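Long-range contacts in plastocyanin (Adiantum capillus-veneris, PDB 1KDJ), which carries electrons from the cytochrome b6-f complex to P700 of photosystem I by means of a single bound copper ion: residues A1-D7 / A26-V32; N11-Y15 / H90-K96; G36-F41 / S59-L65. All coordinates share one frame. Residue numbers count along the deposited sequence, not the author numbering.

Contact 1: A1-D7 / A26-V32; sequences AKVEVGD and AVEFTLV
Two neighbouring parallel β-strands, 2-5 and 27-31, make this contact inside one sheet of the copper protein. Their segment axes approach to 4.5 Å at 27°, with Lys2 beside Glu28, Val3 beside Phe29, Glu4 beside Thr30 and Val5 beside Leu31 (CA to CA 4.7 to 5.0 Å). As in parallel pairing, hydrogen bonds run alternately each way: Ala1 N to Ala26 O (2.8 Å), Glu28 N to Ala1 O (3.0 Å), Val3 N to Glu28 O (2.8 Å), Thr30 N to Val3 O (2.9 Å), Val5 N to Thr30 O (2.8 Å) and Val32 N to Val5 O (2.9 Å). The sheet is one half of the cupredoxin β-sandwich, so side chains alternate in character. Lys2, Glu4, Glu28 and Thr30, polar, share the outer face; Val3, Val5, Phe29 and Leu31 face the other sheet and the copper loops. There the t rotamers of Val3 and Val5 and the m rotamer of Phe29 pack closely: Val3 CB lies 3.6 Å from Phe29 CD1, Val5 CG2 3.7 Å from Phe29 CB, and Val3 CG2 3.9 Å from Val27 CG1. Val5 also touches the copper ligands His37 and Met95. Beyond the strand, Gly6 takes a positive phi (78°), which suits glycine; a CB there would crowd Val32 O. Val32 CB meets Gly6 O at 3.5 Å, while the carboxylate of Asp7 turns to Tyr15 and Asn11.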
loop_
_atom_site.group_PDB
_atom_site.type_symbol
_atom_site.label_atom_id
_atom_site.label_comp_id
_atom_site.label_asym_id
_atom_site.label_seq_id
_atom_site.Cartn_x
_atom_site.Cartn_y
_atom_site.Cartn_z
ATOM N N ALA A 1 8.595 -5.676 -6.109
ATOM C CA ALA A 1 9.041 -4.314 -5.908
ATOM C C ALA A 1 9.053 -4.208 -4.401
ATOM O O ALA A 1 8.411 -5.020 -3.737
ATOM C CB ALA A 1 8.101 -3.262 -6.391
ATOM N N LYS A 2 9.747 -3.262 -3.797
ATOM C CA LYS A 2 9.880 -3.180 -2.347
ATOM C C LYS A 2 9.507 -1.761 -2.035
ATOM O O LYS A 2 9.925 -0.837 -2.750
ATOM C CB LYS A 2 11.306 -3.391 -1.889
ATOM C CG LYS A 2 11.997 -4.711 -2.155
ATOM C CD LYS A 2 11.478 -5.795 -1.247
ATOM C CE LYS A 2 12.330 -7.060 -1.348
ATOM N NZ LYS A 2 12.296 -7.577 -2.703
ATOM N N VAL A 3 8.705 -1.516 -0.995
ATOM C CA VAL A 3 8.349 -0.145 -0.631
ATOM C C VAL A 3 8.623 -0.117 0.855
ATOM O O VAL A 3 8.356 -1.097 1.556
ATOM C CB VAL A 3 6.856 0.211 -0.840
ATOM C CG1 VAL A 3 6.519 1.632 -0.362
ATOM C CG2 VAL A 3 6.563 0.152 -2.355
ATOM N N GLU A 4 9.292 0.950 1.286
ATOM C CA GLU A 4 9.530 1.173 2.699
ATOM C C GLU A 4 8.403 2.056 3.213
ATOM O O GLU A 4 7.993 3.052 2.608
ATOM C CB GLU A 4 10.874 1.852 2.871
ATOM C CG GLU A 4 11.971 0.847 2.586
ATOM C CD GLU A 4 13.387 1.373 2.851
ATOM O OE1 GLU A 4 13.551 2.444 3.430
ATOM O OE2 GLU A 4 14.324 0.696 2.455
ATOM N N VAL A 5 7.887 1.691 4.375
ATOM C CA VAL A 5 6.748 2.375 4.949
ATOM C C VAL A 5 7.299 3.113 6.181
ATOM O O VAL A 5 7.692 2.435 7.138
ATOM C CB VAL A 5 5.693 1.330 5.357
ATOM C CG1 VAL A 5 4.481 2.067 5.913
ATOM C CG2 VAL A 5 5.290 0.460 4.167
ATOM N N GLY A 6 7.314 4.428 6.124
ATOM C CA GLY A 6 7.813 5.233 7.236
ATOM C C GLY A 6 9.337 5.248 7.237
ATOM O O GLY A 6 10.020 4.648 6.388
ATOM N N ASP A 7 9.895 5.932 8.226
ATOM C CA ASP A 7 11.347 5.960 8.399
ATOM C C ASP A 7 11.692 6.006 9.898
ATOM O O ASP A 7 10.802 6.057 10.753
ATOM C CB ASP A 7 11.923 7.182 7.630
ATOM C CG ASP A 7 11.361 8.542 7.947
ATOM O OD1 ASP A 7 10.938 8.781 9.087
ATOM O OD2 ASP A 7 11.327 9.384 7.061
ATOM N N ALA A 26 4.725 -9.224 -6.901
ATOM C CA ALA A 26 4.454 -8.817 -5.535
ATOM C C ALA A 26 5.088 -7.449 -5.161
ATOM O O ALA A 26 6.184 -7.030 -5.596
ATOM C CB ALA A 26 4.982 -9.912 -4.625
ATOM N N VAL A 27 4.335 -6.623 -4.445
ATOM C CA VAL A 27 4.853 -5.388 -3.887
ATOM C C VAL A 27 4.953 -5.705 -2.394
ATOM O O VAL A 27 3.950 -6.067 -1.771
ATOM C CB VAL A 27 3.897 -4.250 -4.129
ATOM C CG1 VAL A 27 4.488 -2.954 -3.609
ATOM C CG2 VAL A 27 3.685 -4.083 -5.626
ATOM N N GLU A 28 6.164 -5.699 -1.833
ATOM C CA GLU A 28 6.358 -5.985 -0.428
ATOM C C GLU A 28 6.548 -4.651 0.274
ATOM O O GLU A 28 7.448 -3.880 -0.074
ATOM C CB GLU A 28 7.578 -6.827 -0.228
ATOM C CG GLU A 28 7.647 -7.390 1.179
ATOM C CD GLU A 28 8.990 -8.050 1.462
ATOM O OE1 GLU A 28 9.385 -8.956 0.707
ATOM O OE2 GLU A 28 9.654 -7.644 2.428
ATOM N N PHE A 29 5.667 -4.324 1.207
ATOM C CA PHE A 29 5.744 -3.102 1.996
ATOM C C PHE A 29 6.416 -3.504 3.305
ATOM O O PHE A 29 6.070 -4.526 3.888
ATOM C CB PHE A 29 4.355 -2.585 2.251
ATOM C CG PHE A 29 3.596 -2.108 1.033
ATOM C CD1 PHE A 29 3.705 -0.802 0.624
ATOM C CD2 PHE A 29 2.753 -2.971 0.370
ATOM C CE1 PHE A 29 2.984 -0.313 -0.440
ATOM C CE2 PHE A 29 2.040 -2.474 -0.704
ATOM C CZ PHE A 29 2.141 -1.164 -1.114
ATOM N N THR A 30 7.448 -2.794 3.753
ATOM C CA THR A 30 8.186 -3.143 4.955
ATOM C C THR A 30 8.277 -1.905 5.814
ATOM O O THR A 30 8.609 -0.809 5.355
ATOM C CB THR A 30 9.601 -3.591 4.659
ATOM O OG1 THR A 30 9.491 -4.685 3.749
ATOM C CG2 THR A 30 10.348 -4.032 5.911
ATOM N N LEU A 31 7.898 -2.085 7.070
ATOM C CA LEU A 31 7.895 -1.011 8.044
ATOM C C LEU A 31 9.330 -0.598 8.404
ATOM O O LEU A 31 10.165 -1.465 8.671
ATOM C CB LEU A 31 7.185 -1.456 9.333
ATOM C CG LEU A 31 7.146 -0.415 10.422
ATOM C CD1 LEU A 31 6.162 0.668 10.090
ATOM C CD2 LEU A 31 6.802 -1.109 11.712
ATOM N N VAL A 32 9.620 0.694 8.402
ATOM C CA VAL A 32 10.890 1.181 8.920
ATOM C C VAL A 32 10.523 2.121 10.089
ATOM O O VAL A 32 9.643 2.977 9.960
ATOM C CB VAL A 32 11.674 1.939 7.805
ATOM C CG1 VAL A 32 13.009 2.424 8.377
ATOM C CG2 VAL A 32 11.978 1.020 6.626
#

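Contact 2: N11-Y15 / H90-K96; sequences NFKFY and HKSANMK. With CU (copper (II) ion), chain B.
His90 opens segment 90-96, binding copper through ND1 (2.1 Å) at its ring edge and offering a face of its imidazole, chi1 m, to Phe12. The rings form an offset stack, centroids 3.9 Å apart and planes at 19°; Phe12 CE1 lies 3.3 Å from His90 NE2. The flat, apolar Phe12 (chi1 m) suits that face. The chain coils tightly, with Ala93 N hydrogen-bonded to His90 O at 2.8 Å and Asn94 N to Lys91 O at 3.0 Å. The small Ala93 brings CB to 3.6 Å from Phe12 CD2, and a water donates to Ala93 O (3.0 Å) and Phe12 O (2.7 Å). Asn94 takes a left-handed conformation (56/35) and turns the chain into Met95, whose CA is 5.2 Å from that of Lys13. Fully extended (t, t, t), Met95 places SD 3.8 Å from Phe12 CB and CE over the Phe14 face, a CH-pi contact 4.1 Å from its centroid; SD adds a Met-aromatic contact. Lys96 begins the next strand; a second water joins its O (2.9 Å) to Phe14 N (2.8 Å). No direct hydrogen bond joins the segments. With Cys87 and His37, His90 and the weak axial ligand Met95 complete the blue-copper site characteristic of cupredoxins. Since protonating ND1 requires the imidazole to leave copper, a stack holding the ring in place is consistent with the hindered protonation of this plastocyanin's active-site histidine.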
loop_
_atom_site.group_PDB
_atom_site.type_symbol
_atom_site.label_atom_id
_atom_site.label_comp_id
_atom_site.label_asym_id
_atom_site.label_seq_id
_atom_site.Cartn_x
_atom_site.Cartn_y
_atom_site.Cartn_z
ATOM N N ASN A 11 8.469 10.249 9.969
ATOM C CA ASN A 11 7.737 10.945 8.921
ATOM C C ASN A 11 6.619 10.057 8.384
ATOM O O ASN A 11 6.757 8.839 8.370
ATOM C CB ASN A 11 8.626 11.284 7.757
ATOM C CG ASN A 11 9.575 12.383 8.117
ATOM O OD1 ASN A 11 9.168 13.482 8.482
ATOM N ND2 ASN A 11 10.861 12.135 7.966
ATOM N N PHE A 12 5.527 10.610 7.925
ATOM C CA PHE A 12 4.418 9.796 7.445
ATOM C C PHE A 12 4.533 9.718 5.904
ATOM O O PHE A 12 3.824 10.416 5.157
ATOM C CB PHE A 12 3.118 10.457 7.854
ATOM C CG PHE A 12 2.956 10.786 9.344
ATOM C CD1 PHE A 12 3.472 9.954 10.319
ATOM C CD2 PHE A 12 2.241 11.932 9.667
ATOM C CE1 PHE A 12 3.263 10.266 11.651
ATOM C CE2 PHE A 12 2.041 12.237 11.000
ATOM C CZ PHE A 12 2.547 11.398 11.977
ATOM N N LYS A 13 5.423 8.859 5.417
ATOM C CA LYS A 13 5.713 8.784 3.992
ATOM C C LYS A 13 5.995 7.363 3.597
ATOM O O LYS A 13 6.538 6.545 4.340
ATOM C CB LYS A 13 6.960 9.624 3.648
ATOM C CG LYS A 13 6.981 11.144 3.788
ATOM C CD LYS A 13 6.727 11.698 2.404
ATOM C CE LYS A 13 6.621 13.225 2.299
ATOM N NZ LYS A 13 5.951 13.578 1.029
ATOM N N PHE A 14 5.651 7.077 2.341
ATOM C CA PHE A 14 6.040 5.826 1.700
ATOM C C PHE A 14 7.306 6.169 0.868
ATOM O O PHE A 14 7.380 7.241 0.272
ATOM C CB PHE A 14 4.935 5.305 0.731
ATOM C CG PHE A 14 3.685 4.776 1.444
ATOM C CD1 PHE A 14 3.734 3.500 1.982
ATOM C CD2 PHE A 14 2.546 5.580 1.523
ATOM C CE1 PHE A 14 2.600 2.996 2.618
ATOM C CE2 PHE A 14 1.429 5.069 2.160
ATOM C CZ PHE A 14 1.473 3.793 2.692
ATOM N N TYR A 15 8.239 5.248 0.837
ATOM C CA TYR A 15 9.512 5.387 0.149
ATOM C C TYR A 15 9.750 4.229 -0.818
ATOM O O TYR A 15 10.090 3.129 -0.351
ATOM C CB TYR A 15 10.612 5.438 1.210
ATOM C CG TYR A 15 10.559 6.690 2.082
ATOM C CD1 TYR A 15 10.825 7.928 1.543
ATOM C CD2 TYR A 15 10.286 6.542 3.436
ATOM C CE1 TYR A 15 10.817 9.035 2.347
ATOM C CE2 TYR A 15 10.275 7.646 4.244
ATOM C CZ TYR A 15 10.538 8.875 3.686
ATOM O OH TYR A 15 10.541 9.985 4.485
ATOM N N HIS A 90 -2.719 7.852 9.053
ATOM C CA HIS A 90 -2.087 9.102 8.614
ATOM C C HIS A 90 -2.570 9.608 7.268
ATOM O O HIS A 90 -1.941 10.458 6.623
ATOM C CB HIS A 90 -0.546 8.895 8.622
ATOM C CG HIS A 90 0.034 8.413 9.965
ATOM N ND1 HIS A 90 0.536 7.199 10.079
ATOM C CD2 HIS A 90 0.118 9.098 11.149
ATOM C CE1 HIS A 90 0.945 7.057 11.322
ATOM N NE2 HIS A 90 0.689 8.206 11.930
ATOM N N LYS A 91 -3.788 9.169 6.916
ATOM C CA LYS A 91 -4.449 9.550 5.660
ATOM C C LYS A 91 -4.601 11.048 5.542
ATOM O O LYS A 91 -4.255 11.634 4.524
ATOM C CB LYS A 91 -5.859 8.924 5.552
ATOM C CG LYS A 91 -6.449 9.007 4.138
ATOM C CD LYS A 91 -7.826 8.340 4.087
ATOM C CE LYS A 91 -8.387 8.227 2.650
ATOM N NZ LYS A 91 -9.475 9.165 2.407
ATOM N N SER A 92 -5.080 11.726 6.573
ATOM C CA SER A 92 -5.219 13.170 6.530
ATOM C C SER A 92 -3.865 13.875 6.479
ATOM O O SER A 92 -3.789 15.055 6.145
ATOM C CB SER A 92 -5.986 13.599 7.749
ATOM O OG SER A 92 -5.415 12.925 8.881
ATOM N N ALA A 93 -2.770 13.178 6.802
ATOM C CA ALA A 93 -1.447 13.753 6.657
ATOM C C ALA A 93 -0.832 13.417 5.287
ATOM O O ALA A 93 0.383 13.467 5.113
ATOM C CB ALA A 93 -0.556 13.220 7.767
ATOM N N ASN A 94 -1.663 13.040 4.314
ATOM C CA ASN A 94 -1.308 12.729 2.935
ATOM C C ASN A 94 -0.259 11.657 2.796
ATOM O O ASN A 94 0.568 11.649 1.882
ATOM C CB ASN A 94 -0.878 14.022 2.219
ATOM C CG ASN A 94 -0.877 14.011 0.676
ATOM O OD1 ASN A 94 -1.702 14.657 0.035
ATOM N ND2 ASN A 94 0.011 13.392 -0.095
ATOM N N MET A 95 -0.279 10.664 3.675
ATOM C CA MET A 95 0.569 9.502 3.502
ATOM C C MET A 95 -0.159 8.516 2.548
ATOM O O MET A 95 -0.955 7.624 2.890
ATOM C CB MET A 95 0.844 8.852 4.838
ATOM C CG MET A 95 1.728 7.651 4.777
ATOM S SD MET A 95 2.293 7.012 6.360
ATOM C CE MET A 95 3.264 5.644 5.847
ATOM N N LYS A 96 0.231 8.720 1.290
ATOM C CA LYS A 96 -0.344 8.016 0.166
ATOM C C LYS A 96 0.730 7.766 -0.899
ATOM O O LYS A 96 1.795 8.407 -0.872
ATOM C CB LYS A 96 -1.495 8.857 -0.406
ATOM C CG LYS A 96 -1.134 10.189 -1.051
ATOM C CD LYS A 96 -2.401 10.795 -1.647
ATOM C CE LYS A 96 -2.177 12.183 -2.284
ATOM N NZ LYS A 96 -1.376 12.126 -3.495
HETATM CU CU CU B . 0.900 5.785 8.618
HETATM O O HOH W 1 3.313 13.024 4.862
HETATM O O HOH W 2 3.938 8.929 1.018
#

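Contact 3: G36-F41 / S59-L65; sequences GHNIVF and SMDENDL. With CU (copper (II) ion), chain B.
In the cupredoxin β-sandwich, the chain leading from copper ligand His37 into strand 40-41 is bordered by the irregular segment 59-65, running the opposite way after helix 49-57. Asn38 CA lies 5.0 Å from Leu65 CA, and Val40 CA 4.4 Å from Ser59 CA. Asn38, chi1 p, uses both ends of its amide: ND2 donates to Asp64 O at 3.1 Å, at the close of the type I turn Asp61-Asp64, and OD1 accepts from Thr88 N. Met60 N donates to Ile39 O at 2.8 Å. The Ser59 hydroxyl OG, rather than a main-chain carbonyl, accepts from Phe41 N at 2.9 Å and is hydrogen-bonded to Leu55 O in the preceding helix. The buried amides His37 N and Ile39 N, by contrast, have no partner in the model. Apolar packing adds Met60 SD, 4.0 Å from Ile39 CD1. His37 points the other way, ND1 on copper at 1.9 Å. A water donates to Phe41 O at 2.9 Å and to Ser59 OG at 3.1 Å.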
loop_
_atom_site.group_PDB
_atom_site.type_symbol
_atom_site.label_atom_id
_atom_site.label_comp_id
_atom_site.label_asym_id
_atom_site.label_seq_id
_atom_site.Cartn_x
_atom_site.Cartn_y
_atom_site.Cartn_z
ATOM N N GLY A 36 3.642 2.709 13.746
ATOM C CA GLY A 36 2.912 1.699 13.003
ATOM C C GLY A 36 2.188 2.389 11.874
ATOM O O GLY A 36 1.837 3.583 11.858
ATOM N N HIS A 37 1.951 1.639 10.803
ATOM C CA HIS A 37 1.321 2.180 9.596
ATOM C C HIS A 37 0.586 1.036 8.931
ATOM O O HIS A 37 0.847 -0.114 9.264
ATOM C CB HIS A 37 2.343 2.681 8.553
ATOM C CG HIS A 37 3.197 3.864 8.993
ATOM N ND1 HIS A 37 2.661 5.071 8.939
ATOM C CD2 HIS A 37 4.515 3.868 9.377
ATOM C CE1 HIS A 37 3.657 5.880 9.286
ATOM N NE2 HIS A 37 4.728 5.156 9.534
ATOM N N ASN A 38 -0.278 1.302 7.972
ATOM C CA ASN A 38 -0.776 0.166 7.182
ATOM C C ASN A 38 -0.964 0.605 5.726
ATOM O O ASN A 38 -0.602 1.735 5.364
ATOM C CB ASN A 38 -2.129 -0.371 7.757
ATOM C CG ASN A 38 -3.320 0.526 7.627
ATOM O OD1 ASN A 38 -3.384 1.641 7.121
ATOM N ND2 ASN A 38 -4.386 0.053 8.217
ATOM N N ILE A 39 -1.549 -0.255 4.883
ATOM C CA ILE A 39 -1.702 0.049 3.460
ATOM C C ILE A 39 -3.092 -0.427 3.062
ATOM O O ILE A 39 -3.355 -1.621 3.195
ATOM C CB ILE A 39 -0.694 -0.727 2.542
ATOM C CG1 ILE A 39 0.775 -0.413 2.933
ATOM C CG2 ILE A 39 -0.980 -0.347 1.058
ATOM C CD1 ILE A 39 1.387 -1.241 4.098
ATOM N N VAL A 40 -3.871 0.492 2.557
ATOM C CA VAL A 40 -5.210 0.229 2.066
ATOM C C VAL A 40 -5.316 0.882 0.702
ATOM O O VAL A 40 -5.009 2.064 0.543
ATOM C CB VAL A 40 -6.290 0.834 3.042
ATOM C CG1 VAL A 40 -7.702 0.608 2.515
ATOM C CG2 VAL A 40 -6.175 0.155 4.383
ATOM N N PHE A 41 -5.834 0.124 -0.281
ATOM C CA PHE A 41 -6.039 0.643 -1.623
ATOM C C PHE A 41 -7.348 1.358 -1.765
ATOM O O PHE A 41 -8.341 0.903 -1.216
ATOM C CB PHE A 41 -5.982 -0.499 -2.667
ATOM C CG PHE A 41 -4.548 -0.849 -3.061
ATOM C CD1 PHE A 41 -3.936 -0.126 -4.070
ATOM C CD2 PHE A 41 -3.856 -1.817 -2.388
ATOM C CE1 PHE A 41 -2.619 -0.388 -4.391
ATOM C CE2 PHE A 41 -2.542 -2.068 -2.716
ATOM C CZ PHE A 41 -1.923 -1.356 -3.711
ATOM N N SER A 59 -5.392 -5.098 0.281
ATOM C CA SER A 59 -5.397 -4.097 1.314
ATOM C C SER A 59 -5.333 -4.741 2.668
ATOM O O SER A 59 -5.740 -5.880 2.891
ATOM C CB SER A 59 -6.632 -3.294 1.225
ATOM O OG SER A 59 -6.718 -2.602 -0.000
ATOM N N MET A 60 -4.678 -4.040 3.591
ATOM C CA MET A 60 -4.686 -4.455 4.987
ATOM C C MET A 60 -6.053 -4.111 5.549
ATOM O O MET A 60 -6.755 -3.179 5.158
ATOM C CB MET A 60 -3.636 -3.720 5.834
ATOM C CG MET A 60 -2.313 -4.402 5.613
ATOM S SD MET A 60 -0.898 -3.544 6.364
ATOM C CE MET A 60 -1.149 -4.153 8.016
ATOM N N ASP A 61 -6.412 -4.902 6.530
ATOM C CA ASP A 61 -7.658 -4.715 7.228
ATOM C C ASP A 61 -7.459 -3.405 7.982
ATOM O O ASP A 61 -6.412 -3.289 8.622
ATOM C CB ASP A 61 -7.770 -5.961 8.097
ATOM C CG ASP A 61 -9.027 -6.097 8.929
ATOM O OD1 ASP A 61 -10.026 -5.456 8.592
ATOM O OD2 ASP A 61 -8.994 -6.849 9.911
ATOM N N GLU A 62 -8.307 -2.381 8.004
ATOM C CA GLU A 62 -7.944 -1.175 8.747
ATOM C C GLU A 62 -7.801 -1.362 10.264
ATOM O O GLU A 62 -7.548 -0.404 10.984
ATOM C CB GLU A 62 -8.955 -0.063 8.473
ATOM C CG GLU A 62 -8.898 0.453 7.031
ATOM C CD GLU A 62 -9.717 1.717 6.716
ATOM O OE1 GLU A 62 -10.629 2.059 7.493
ATOM O OE2 GLU A 62 -9.438 2.370 5.692
ATOM N N ASN A 63 -7.915 -2.564 10.835
ATOM C CA ASN A 63 -7.690 -2.812 12.263
ATOM C C ASN A 63 -6.351 -3.551 12.404
ATOM O O ASN A 63 -6.056 -4.293 13.345
ATOM C CB ASN A 63 -8.854 -3.666 12.799
ATOM C CG ASN A 63 -8.751 -4.097 14.266
ATOM O OD1 ASN A 63 -8.718 -3.275 15.183
ATOM N ND2 ASN A 63 -8.725 -5.380 14.576
ATOM N N ASP A 64 -5.490 -3.350 11.418
ATOM C CA ASP A 64 -4.221 -4.037 11.300
ATOM C C ASP A 64 -3.176 -2.940 11.107
ATOM O O ASP A 64 -3.410 -1.950 10.404
ATOM C CB ASP A 64 -4.307 -4.933 10.088
ATOM C CG ASP A 64 -3.847 -6.349 10.281
ATOM O OD1 ASP A 64 -2.647 -6.594 10.106
ATOM O OD2 ASP A 64 -4.695 -7.196 10.581
ATOM N N LEU A 65 -2.033 -3.064 11.756
ATOM C CA LEU A 65 -0.954 -2.110 11.586
ATOM C C LEU A 65 0.267 -2.963 11.523
ATOM O O LEU A 65 0.329 -4.026 12.131
ATOM C CB LEU A 65 -0.796 -1.120 12.760
ATOM C CG LEU A 65 -1.857 -0.018 12.860
ATOM C CD1 LEU A 65 -1.582 0.822 14.074
ATOM C CD2 LEU A 65 -1.834 0.910 11.677
HETATM CU CU CU B . 0.900 5.785 8.618
HETATM O O HOH W 3 -9.587 -1.453 -0.182
#

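Overall arrangement
From the N terminus, the first strand enters contact 1, whose partner arrives at 26-32 and closes the first loop. Segment 11-15 lies inside that loop but waits for 90-96, so contact 2 crosses contact 1 and closes the longest loop of the three. Contact 3 follows contact 1 in series and is nested within the span of contact 2, joining the approach to strand 40-41 with the loop after helix 49-57. Contact 1 pairs the two central strands of one sheet, contact 2 ties its edge to the copper loop, and contact 3 fastens the other sheet's margin. They converge at the metal: Val5 CG1 lies 3.5 Å from His37 CB, and Met95 CE 3.2 Å from His37 ND1.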